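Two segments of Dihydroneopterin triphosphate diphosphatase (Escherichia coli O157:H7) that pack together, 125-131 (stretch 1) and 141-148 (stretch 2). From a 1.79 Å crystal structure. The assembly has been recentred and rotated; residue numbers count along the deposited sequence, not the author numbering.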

# COMPACT_ATOMS: atom_id res chain seq x y z
N ASP A 125 -5.49 4.86 14.22
CA ASP A 125 -5.48 3.56 14.87
C ASP A 125 -5.98 2.53 13.86
O ASP A 125 -6.75 2.86 12.94
CB ASP A 125 -6.32 3.52 16.15
CG ASP A 125 -7.79 3.82 15.92
OD1 ASP A 125 -8.56 2.89 15.55
OD2 ASP A 125 -8.18 4.98 16.16
N ALA A 126 -5.51 1.31 14.03
CA ALA A 126 -5.65 0.30 12.98
C ALA A 126 -7.11 0.00 12.62
O ALA A 126 -7.43 -0.09 11.43
CB ALA A 126 -4.92 -0.98 13.39
N PRO A 127 -8.00 -0.13 13.61
CA PRO A 127 -9.41 -0.33 13.29
C PRO A 127 -10.00 0.80 12.48
O PRO A 127 -10.86 0.55 11.64
CB PRO A 127 -10.08 -0.40 14.66
CG PRO A 127 -9.03 -0.91 15.56
CD PRO A 127 -7.74 -0.31 15.06
N ALA A 128 -9.54 2.03 12.72
CA ALA A 128 -10.05 3.18 11.98
C ALA A 128 -9.51 3.19 10.57
O ALA A 128 -10.24 3.52 9.63
CB ALA A 128 -9.70 4.47 12.69
N ALA A 129 -8.23 2.85 10.42
CA ALA A 129 -7.62 2.82 9.11
C ALA A 129 -8.33 1.76 8.30
O ALA A 129 -8.65 1.97 7.12
CB ALA A 129 -6.14 2.54 9.19
N ALA A 130 -8.60 0.64 8.96
CA ALA A 130 -9.22 -0.50 8.32
C ALA A 130 -10.61 -0.15 7.83
O ALA A 130 -10.98 -0.53 6.73
CB ALA A 130 -9.30 -1.66 9.28
N ALA A 131 -11.38 0.56 8.66
CA ALA A 131 -12.75 0.94 8.30
C ALA A 131 -12.78 2.00 7.23
O ALA A 131 -13.75 2.07 6.46
CB ALA A 131 -13.53 1.41 9.52
N ALA A 141 -5.57 -6.69 5.32
CA ALA A 141 -4.16 -6.72 5.66
C ALA A 141 -3.92 -5.97 6.97
O ALA A 141 -3.18 -6.45 7.81
CB ALA A 141 -3.32 -6.13 4.53
N ILE A 142 -4.57 -4.83 7.15
CA ILE A 142 -4.45 -4.07 8.40
C ILE A 142 -4.95 -4.96 9.56
O ILE A 142 -4.29 -5.09 10.61
CB ILE A 142 -5.23 -2.74 8.32
CG1 ILE A 142 -4.55 -1.81 7.32
CG2 ILE A 142 -5.30 -2.03 9.72
CD1 ILE A 142 -5.40 -0.57 6.97
N GLU A 143 -6.08 -5.62 9.35
CA GLU A 143 -6.69 -6.43 10.41
C GLU A 143 -5.81 -7.59 10.80
O GLU A 143 -5.62 -7.88 12.00
CB GLU A 143 -8.07 -6.94 9.99
CG GLU A 143 -9.12 -5.82 9.86
CD GLU A 143 -10.49 -6.26 9.32
OE1 GLU A 143 -10.58 -7.22 8.52
OE2 GLU A 143 -11.50 -5.61 9.68
N GLN A 144 -5.21 -8.23 9.82
CA GLN A 144 -4.49 -9.46 10.10
C GLN A 144 -3.04 -9.24 10.53
O GLN A 144 -2.47 -10.11 11.19
CB GLN A 144 -4.56 -10.38 8.88
CG GLN A 144 -5.97 -10.86 8.63
CD GLN A 144 -6.05 -11.83 7.45
OE1 GLN A 144 -5.12 -11.92 6.65
NE2 GLN A 144 -7.17 -12.55 7.34
N PHE A 145 -2.43 -8.10 10.18
CA PHE A 145 -1.00 -7.93 10.42
C PHE A 145 -0.65 -6.74 11.29
O PHE A 145 0.48 -6.64 11.75
CB PHE A 145 -0.26 -7.85 9.09
CG PHE A 145 -0.20 -9.17 8.36
CD1 PHE A 145 0.83 -10.08 8.61
CD2 PHE A 145 -1.18 -9.52 7.46
CE1 PHE A 145 0.87 -11.31 7.95
CE2 PHE A 145 -1.14 -10.74 6.80
CZ PHE A 145 -0.12 -11.63 7.05
N VAL A 146 -1.60 -5.86 11.54
CA VAL A 146 -1.38 -4.79 12.52
C VAL A 146 -2.13 -5.09 13.80
O VAL A 146 -1.54 -5.14 14.89
CB VAL A 146 -1.83 -3.40 12.01
CG1 VAL A 146 -1.59 -2.34 13.11
CG2 VAL A 146 -1.04 -3.05 10.75
N ILE A 147 -3.43 -5.27 13.67
CA ILE A 147 -4.28 -5.57 14.82
C ILE A 147 -3.95 -6.93 15.43
O ILE A 147 -3.76 -7.04 16.65
CB ILE A 147 -5.77 -5.53 14.43
CG1 ILE A 147 -6.13 -4.15 13.91
CG2 ILE A 147 -6.66 -5.90 15.61
CD1 ILE A 147 -7.56 -4.00 13.39
N ASN A 148 -3.84 -7.96 14.58
CA ASN A 148 -3.84 -9.37 15.00
C ASN A 148 -5.20 -9.73 15.59
O ASN A 148 -6.22 -9.62 14.90
CB ASN A 148 -2.73 -9.65 16.00
CG ASN A 148 -1.42 -9.05 15.58
OD1 ASN A 148 -1.11 -9.04 14.39
ND2 ASN A 148 -0.64 -8.54 16.54

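Two helical segments, 126-131 and 141-147, pack nearly antiparallel, their axes 164° apart in direction and 9.1 Å apart at closest approach. No hydrogen bond crosses between them; the contact is made by apolar side chains, with small residues on one helix receiving branched ones from the other.

A126 lies at the heart of the contact. Its CB points toward the second helix and meets three residues: I147, with CB to CG1 of 3.4 Å, V146, with CB to CG1 of 3.6 Å, and I142, with CB to CG2 of 3.8 Å. A methyl group suits this place because it fills the space among three branched side chains without needing a rotamer of its own. The backbone here is also closely covered, since A126 O lies 3.4 Å from I142 CG2. That oxygen is not left unpaired: it accepts the helical hydrogen bond from A130 N at 2.8 Å, so an apolar neighbour costs it nothing.

I142 answers along the length of the first helix. With chi1 at -68° (m) and chi2 at 170° (t), its longer branch is extended, and its two branches end in different places. CD1 reaches A129 CB at 3.9 Å, while CG2 lies 4.0 Å from A130 CB as well as against A126. Chi1 m is the common helical choice for isoleucine, so this reach requires no unusual conformation. A129 and A130, both buried and directed toward the partner, offer methyl surfaces that let the isoleucine lie close to the backbone; I142 CD1 is 4.0 Å from A130 N.

I147 adopts the same m,t conformation, with chi1 at -60° and chi2 at 176°. Its CG1 packs on A126, and the extended chain carries CD1 onward to the proline ring, 4.1 Å from P127 CG. P127 suits the first turn of a helix, where its nitrogen, having no hydrogen, forfeits no helical bond. V146 has chi1 at 179° (t), the usual helical choice for valine, and its CG1 lies against the A126 methyl (V146 CG1 to A126 CB, 3.6 Å). V146 and I147 lie within a wider pi-type turn, in which I147 N donates to I142 O at 3.2 Å.

At the margin, the CA-to-CB bond of E143 points sideways, but chi1 at -68° (m) brings CG to 4.2 Å from A130 CB, so its aliphatic part adds to the apolar surface. D125, which does not touch the second helix, prepares the first: its p rotamer (chi1 61°) lets OD1 accept from A128 N at 3.1 Å, a capping bond that satisfies an amide in the opening turn.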